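Local atomic coordinates of sugar-phosphate aldolase (Thermotoga maritima, PDB entry 1PVT), a protein that belongs to the class II aldolase and adducin family, whose members share an AraD-like alpha/beta fold. Residues A[132-135]-A[139-142]; A[148-153]-A[218-223]. All blocks are in the same frame, centred on the assembly; numbering follows the deposited sequence.

Interaction 1. Residues A[132-135]-A[139-142]; sequences LTLM and EFQE
M135, a selenomethionine, lies against one face of the F140 ring. M135 is the first residue to leave helical geometry after helix 129-134, and F140 sits in the loop that follows. The M135 CA is centred over the ring. M135 CG makes a CH-pi contact, 3.9 Å from the centroid of the F140 ring and 30° off its normal. With CG anti to its own carbonyl carbon (chi1 -58°), the M135 chain runs alongside F140 and points the same way. The selenium, SE of M135, stands obliquely to the F140 ring, 4.9 Å from the centroid. L134 crosses F140 at about a right angle and brings its CD1 branch to the CD1-CE1 side of the ring. The modelled closeness there is doubtful. These three side chains are buried, and F140 also touches V164 of strand 163-165 and D192. The loop side is looser. E139, Q141 and E142 are exposed, although Q141 OE1 bends back to 3.3 Å above the F140 ring plane, on the face opposite M135 and toward the rim. The arrangement is a short-range Met-aromatic contact where the loop after helix 129-134 turns back beside the helix end.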
ATOM      1  N   LEU A 132      13.952   4.943   0.288  1.00 50.51           N
ATOM      2  CA  LEU A 132      14.455   4.620  -1.024  1.00 50.84           C
ATOM      3  C   LEU A 132      15.961   4.713  -0.926  1.00 51.59           C
ATOM      4  O   LEU A 132      16.665   3.744  -1.160  1.00 52.52           O
ATOM      5  CB  LEU A 132      13.934   5.635  -2.026  1.00 50.42           C
ATOM      6  CG  LEU A 132      13.372   5.096  -3.328  1.00 50.59           C
ATOM      7  CD1 LEU A 132      12.471   3.883  -3.071  1.00 51.87           C
ATOM      8  CD2 LEU A 132      12.608   6.225  -3.990  1.00 50.32           C
ATOM      9  N   THR A 133      16.444   5.890  -0.564  1.00 53.28           N
ATOM     10  CA  THR A 133      17.870   6.118  -0.423  1.00 55.81           C
ATOM     11  C   THR A 133      18.514   4.992   0.355  1.00 58.17           C
ATOM     12  O   THR A 133      19.501   4.407  -0.073  1.00 57.60           O
ATOM     13  CB  THR A 133      18.148   7.392   0.349  1.00 55.53           C
ATOM     14  OG1 THR A 133      17.494   8.485  -0.294  1.00 56.74           O
ATOM     15  CG2 THR A 133      19.632   7.657   0.406  1.00 55.11           C
ATOM     16  N   LEU A 134      17.939   4.701   1.514  1.00 62.19           N
ATOM     17  CA  LEU A 134      18.437   3.660   2.402  1.00 66.02           C
ATOM     18  C   LEU A 134      18.561   2.285   1.755  1.00 68.36           C
ATOM     19  O   LEU A 134      19.522   1.564   2.011  1.00 68.18           O
ATOM     20  CB  LEU A 134      17.544   3.596   3.649  1.00 66.85           C
ATOM     21  CG  LEU A 134      17.654   2.466   4.681  1.00 67.44           C
ATOM     22  CD1 LEU A 134      16.774   1.300   4.270  1.00 67.31           C
ATOM     23  CD2 LEU A 134      19.100   2.050   4.853  1.00 68.40           C
HETATM   24  N   MSE A 135      17.602   1.921   0.914  1.00 72.42           N
HETATM   25  CA  MSE A 135      17.643   0.622   0.253  1.00 76.44           C
HETATM   26  C   MSE A 135      18.591   0.597  -0.941  1.00 76.60           C
HETATM   27  O   MSE A 135      18.615  -0.357  -1.716  1.00 76.42           O
HETATM   28  CB  MSE A 135      16.246   0.229  -0.204  1.00 79.97           C
HETATM   29  CG  MSE A 135      15.244   0.173   0.919  1.00 85.19           C
HETATM   30 SE   MSE A 135      13.596  -0.592   0.304  1.00 93.95          SE
HETATM   31  CE  MSE A 135      13.080   0.821  -0.939  1.00 91.64           C
ATOM     32  N   GLU A 139      25.085  -2.633   2.415  1.00 93.04           N
ATOM     33  CA  GLU A 139      24.793  -3.147   3.751  1.00 92.77           C
ATOM     34  C   GLU A 139      23.447  -2.644   4.253  1.00 91.70           C
ATOM     35  O   GLU A 139      23.323  -2.095   5.350  1.00 92.03           O
ATOM     36  CB  GLU A 139      25.900  -2.754   4.734  1.00 94.69           C
ATOM     37  CG  GLU A 139      26.135  -1.264   4.914  1.00 96.00           C
ATOM     38  CD  GLU A 139      27.042  -0.986   6.106  1.00 98.05           C
ATOM     39  OE1 GLU A 139      28.165  -1.554   6.162  1.00 98.68           O
ATOM     40  OE2 GLU A 139      26.625  -0.202   6.988  1.00 98.06           O
ATOM     41  N   PHE A 140      22.430  -2.859   3.435  1.00 89.54           N
ATOM     42  CA  PHE A 140      21.095  -2.420   3.751  1.00 87.23           C
ATOM     43  C   PHE A 140      20.437  -3.291   4.810  1.00 85.83           C
ATOM     44  O   PHE A 140      19.903  -2.790   5.798  1.00 84.99           O
ATOM     45  CB  PHE A 140      20.293  -2.393   2.448  1.00 87.29           C
ATOM     46  CG  PHE A 140      18.812  -2.431   2.630  1.00 87.49           C
ATOM     47  CD1 PHE A 140      18.192  -1.703   3.640  1.00 87.61           C
ATOM     48  CD2 PHE A 140      18.028  -3.187   1.765  1.00 87.40           C
ATOM     49  CE1 PHE A 140      16.814  -1.729   3.787  1.00 87.11           C
ATOM     50  CE2 PHE A 140      16.653  -3.218   1.903  1.00 87.24           C
ATOM     51  CZ  PHE A 140      16.043  -2.486   2.919  1.00 87.35           C
ATOM     52  N   GLN A 141      20.499  -4.596   4.615  1.00 85.13           N
ATOM     53  CA  GLN A 141      19.875  -5.523   5.547  1.00 85.01           C
ATOM     54  C   GLN A 141      20.305  -5.329   6.996  1.00 83.79           C
ATOM     55  O   GLN A 141      19.491  -5.407   7.916  1.00 82.33           O
ATOM     56  CB  GLN A 141      20.166  -6.961   5.110  1.00 86.91           C
ATOM     57  CG  GLN A 141      19.675  -7.307   3.700  1.00 89.28           C
ATOM     58  CD  GLN A 141      18.165  -7.137   3.526  1.00 90.83           C
ATOM     59  OE1 GLN A 141      17.637  -6.028   3.609  1.00 91.38           O
ATOM     60  NE2 GLN A 141      17.466  -8.246   3.283  1.00 91.56           N
ATOM     61  N   GLU A 142      21.588  -5.061   7.192  1.00 83.69           N
ATOM     62  CA  GLU A 142      22.128  -4.893   8.535  1.00 83.62           C
ATOM     63  C   GLU A 142      21.819  -3.567   9.237  1.00 81.46           C
ATOM     64  O   GLU A 142      22.346  -3.302  10.318  1.00 82.01           O
ATOM     65  CB  GLU A 142      23.644  -5.108   8.500  1.00 86.62           C
ATOM     66  CG  GLU A 142      24.073  -6.510   8.071  1.00 91.40           C
ATOM     67  CD  GLU A 142      23.575  -7.598   9.023  1.00 94.76           C
ATOM     68  OE1 GLU A 142      23.845  -7.502  10.248  1.00 96.59           O
ATOM     69  OE2 GLU A 142      22.913  -8.551   8.547  1.00 96.82           O
TER

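Interaction 2. Residues A[148-153]-A[218-223]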
HETATM    1  N   MSE A 148      15.011  -0.055  13.113  1.00 83.41           N
HETATM    2  CA  MSE A 148      13.759  -0.464  13.719  1.00 86.66           C
HETATM    3  C   MSE A 148      13.605  -0.094  15.179  1.00 86.50           C
HETATM    4  O   MSE A 148      12.602  -0.433  15.800  1.00 86.39           O
HETATM    5  CB  MSE A 148      13.559  -1.968  13.542  1.00 90.71           C
HETATM    6  CG  MSE A 148      13.211  -2.366  12.121  1.00 96.58           C
HETATM    7 SE   MSE A 148      11.729  -1.306  11.450  1.00106.25          SE
HETATM    8  CE  MSE A 148      12.738   0.015  10.463  1.00103.72           C
ATOM      9  N   LYS A 149      14.590   0.598  15.736  1.00 87.17           N
ATOM     10  CA  LYS A 149      14.491   0.999  17.128  1.00 88.40           C
ATOM     11  C   LYS A 149      15.178   2.333  17.335  1.00 89.04           C
ATOM     12  O   LYS A 149      15.749   2.591  18.394  1.00 89.41           O
ATOM     13  CB  LYS A 149      15.104  -0.065  18.047  1.00 89.39           C
ATOM     14  CG  LYS A 149      14.553  -0.025  19.484  1.00 90.82           C
ATOM     15  CD  LYS A 149      14.783  -1.342  20.257  1.00 90.74           C
ATOM     16  CE  LYS A 149      14.005  -1.368  21.582  1.00 90.30           C
ATOM     17  NZ  LYS A 149      14.143  -2.649  22.335  1.00 90.13           N
ATOM     18  N   ILE A 150      15.114   3.181  16.315  1.00 89.97           N
ATOM     19  CA  ILE A 150      15.727   4.497  16.388  1.00 91.17           C
ATOM     20  C   ILE A 150      14.917   5.386  17.307  1.00 91.66           C
ATOM     21  O   ILE A 150      15.429   6.352  17.872  1.00 93.37           O
ATOM     22  CB  ILE A 150      15.803   5.151  15.024  1.00 91.45           C
ATOM     23  CG1 ILE A 150      16.657   4.291  14.101  1.00 92.77           C
ATOM     24  CG2 ILE A 150      16.413   6.532  15.151  1.00 91.91           C
ATOM     25  CD1 ILE A 150      16.751   4.822  12.695  1.00 94.46           C
ATOM     26  N   HIS A 151      13.637   5.067  17.434  1.00 91.18           N
ATOM     27  CA  HIS A 151      12.757   5.799  18.325  1.00 90.10           C
ATOM     28  C   HIS A 151      11.530   4.953  18.551  1.00 89.92           C
ATOM     29  O   HIS A 151      11.014   4.316  17.631  1.00 89.60           O
ATOM     30  CB  HIS A 151      12.366   7.171  17.760  1.00 89.26           C
ATOM     31  CG  HIS A 151      11.685   7.117  16.430  1.00 88.07           C
ATOM     32  ND1 HIS A 151      10.798   8.086  16.014  1.00 87.63           N
ATOM     33  CD2 HIS A 151      11.783   6.234  15.410  1.00 87.65           C
ATOM     34  CE1 HIS A 151      10.375   7.801  14.796  1.00 86.77           C
ATOM     35  NE2 HIS A 151      10.958   6.682  14.406  1.00 87.41           N
ATOM     36  N   PRO A 152      11.059   4.920  19.797  1.00 89.97           N
ATOM     37  CA  PRO A 152       9.881   4.145  20.185  1.00 89.59           C
ATOM     38  C   PRO A 152       8.840   4.069  19.075  1.00 88.64           C
ATOM     39  O   PRO A 152       8.457   2.986  18.655  1.00 89.21           O
ATOM     40  CB  PRO A 152       9.389   4.887  21.418  1.00 90.20           C
ATOM     41  CG  PRO A 152      10.690   5.275  22.074  1.00 90.03           C
ATOM     42  CD  PRO A 152      11.518   5.778  20.905  1.00 89.69           C
ATOM     43  N   GLU A 153       8.404   5.225  18.597  1.00 87.01           N
ATOM     44  CA  GLU A 153       7.415   5.299  17.530  1.00 85.79           C
ATOM     45  C   GLU A 153       7.348   4.096  16.586  1.00 82.88           C
ATOM     46  O   GLU A 153       6.260   3.670  16.208  1.00 81.88           O
ATOM     47  CB  GLU A 153       7.647   6.571  16.710  1.00 89.76           C
ATOM     48  CG  GLU A 153       6.949   7.815  17.258  1.00 94.47           C
ATOM     49  CD  GLU A 153       5.625   8.094  16.553  1.00 97.28           C
ATOM     50  OE1 GLU A 153       5.657   8.641  15.422  1.00 98.60           O
ATOM     51  OE2 GLU A 153       4.557   7.758  17.124  1.00 98.95           O
ATOM     52  N   GLU A 218      14.923   8.428   7.781  1.00 42.23           N
ATOM     53  CA  GLU A 218      15.538   9.738   7.719  1.00 43.77           C
ATOM     54  C   GLU A 218      16.483   9.997   8.881  1.00 44.67           C
ATOM     55  O   GLU A 218      17.568  10.557   8.693  1.00 44.57           O
ATOM     56  CB  GLU A 218      14.467  10.813   7.674  1.00 45.33           C
ATOM     57  CG  GLU A 218      15.031  12.167   7.346  1.00 48.59           C
ATOM     58  CD  GLU A 218      13.979  13.100   6.812  1.00 52.42           C
ATOM     59  OE1 GLU A 218      12.798  12.673   6.740  1.00 54.22           O
ATOM     60  OE2 GLU A 218      14.334  14.249   6.459  1.00 54.43           O
ATOM     61  N   ILE A 219      16.076   9.594  10.079  1.00 45.46           N
ATOM     62  CA  ILE A 219      16.914   9.769  11.259  1.00 45.83           C
ATOM     63  C   ILE A 219      18.171   8.909  11.125  1.00 46.98           C
ATOM     64  O   ILE A 219      19.274   9.354  11.422  1.00 46.62           O
ATOM     65  CB  ILE A 219      16.170   9.350  12.541  1.00 45.60           C
ATOM     66  CG1 ILE A 219      14.946  10.233  12.751  1.00 45.86           C
ATOM     67  CG2 ILE A 219      17.084   9.483  13.742  1.00 47.24           C
ATOM     68  CD1 ILE A 219      14.123   9.856  13.968  1.00 46.15           C
ATOM     69  N   LEU A 220      18.000   7.669  10.676  1.00 48.45           N
ATOM     70  CA  LEU A 220      19.131   6.764  10.504  1.00 48.92           C
ATOM     71  C   LEU A 220      20.141   7.412   9.583  1.00 50.41           C
ATOM     72  O   LEU A 220      21.318   7.556   9.919  1.00 51.43           O
ATOM     73  CB  LEU A 220      18.672   5.451   9.880  1.00 49.53           C
ATOM     74  CG  LEU A 220      19.789   4.437   9.644  1.00 50.02           C
ATOM     75  CD1 LEU A 220      20.242   3.883  10.977  1.00 52.27           C
ATOM     76  CD2 LEU A 220      19.300   3.315   8.766  1.00 49.91           C
ATOM     77  N   LEU A 221      19.659   7.811   8.414  1.00 51.26           N
ATOM     78  CA  LEU A 221      20.505   8.430   7.417  1.00 51.98           C
ATOM     79  C   LEU A 221      21.239   9.667   7.879  1.00 52.06           C
ATOM     80  O   LEU A 221      22.376   9.885   7.494  1.00 53.16           O
ATOM     81  CB  LEU A 221      19.692   8.741   6.170  1.00 53.04           C
ATOM     82  CG  LEU A 221      20.109   7.846   5.002  1.00 55.45           C
ATOM     83  CD1 LEU A 221      20.038   6.376   5.394  1.00 55.16           C
ATOM     84  CD2 LEU A 221      19.208   8.126   3.823  1.00 57.34           C
ATOM     85  N   ARG A 222      20.616  10.490   8.701  1.00 52.63           N
ATOM     86  CA  ARG A 222      21.323  11.671   9.145  1.00 54.64           C
ATOM     87  C   ARG A 222      22.389  11.284  10.149  1.00 54.50           C
ATOM     88  O   ARG A 222      23.464  11.879  10.185  1.00 55.07           O
ATOM     89  CB  ARG A 222      20.377  12.666   9.792  1.00 58.20           C
ATOM     90  CG  ARG A 222      21.018  14.014  10.029  1.00 62.27           C
ATOM     91  CD  ARG A 222      21.218  14.734   8.706  1.00 65.78           C
ATOM     92  NE  ARG A 222      21.927  15.998   8.867  1.00 68.98           N
ATOM     93  CZ  ARG A 222      22.068  16.893   7.897  1.00 71.21           C
ATOM     94  NH1 ARG A 222      21.541  16.658   6.701  1.00 72.48           N
ATOM     95  NH2 ARG A 222      22.740  18.019   8.119  1.00 72.11           N
ATOM     96  N   VAL A 223      22.091  10.291  10.975  1.00 53.28           N
ATOM     97  CA  VAL A 223      23.056   9.861  11.964  1.00 53.99           C
ATOM     98  C   VAL A 223      24.287   9.328  11.274  1.00 54.93           C
ATOM     99  O   VAL A 223      25.398   9.610  11.692  1.00 56.00           O
ATOM    100  CB  VAL A 223      22.497   8.774  12.879  1.00 54.12           C
ATOM    101  CG1 VAL A 223      23.606   8.213  13.741  1.00 53.38           C
ATOM    102  CG2 VAL A 223      21.414   9.351  13.770  1.00 54.13           C
TER
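This is a partly buried apolar contact between a connecting segment and a long helix. Residues 148-153 run from the end of helix 144-147 into the start of helix 152-157. They lie beside the last turns of helix 203-224, near the C-terminal end of the chain. I150 and H151 reach across to I219 and L220.

I150 uses both of its branches. Its CG2 is anti to the backbone N and meets CG2 of I219 at 3.3 Å, a tight methyl-methyl approach. The two isoleucine side chains slide past each other in opposite directions. The longer branch of I150 is extended (chi2 178°), which carries CD1 on to L220. There I150 CD1 rests 3.5 Å from L220 CB and also comes close to the L220 backbone N. I150 and L220 cross at about a right angle. L220 is buried, and it also touches L143.

In the fold, helix 203-224 follows strand 196-200 of the mixed sheet of this AraD-like alpha/beta protein. The contact thus ties a link between two short helices to the far end of that long helix.

A smaller part of the contact is a CH-pi interaction. I219 CD1 sits almost squarely over the H151 ring, 4.3 Å from its centroid and 7° off the normal. The opposite face of the H151 ring has E153 CB above it, 3.5 Å from the plane and offset toward the rim. The imidazole is thus held between a methyl group of the long helix and the side-chain base of a residue in its own segment. H151 also touches A216, one turn back along helix 203-224, and E153 touches I212 of the same helix.

Interactions 1 and 2 lie on the same side of the chain's centre, with their own centres about 13 Å apart. Along the chain they come in series: 132-135 and 139-142 pair first, then 148-153 pairs with the distant 218-223. Helix 203-224 connects them. T133 CG2 touches L221 CD2 at 3.5 Å, and L134 CD2 touches L220 CD2 at 4.1 Å. L134 and L220 therefore each serve their own contact and also meet each other. The end of helix 203-224 packs against helix 129-134 through L220 and L221. One late helix thus lies against both helix 129-134 and residues 148-153.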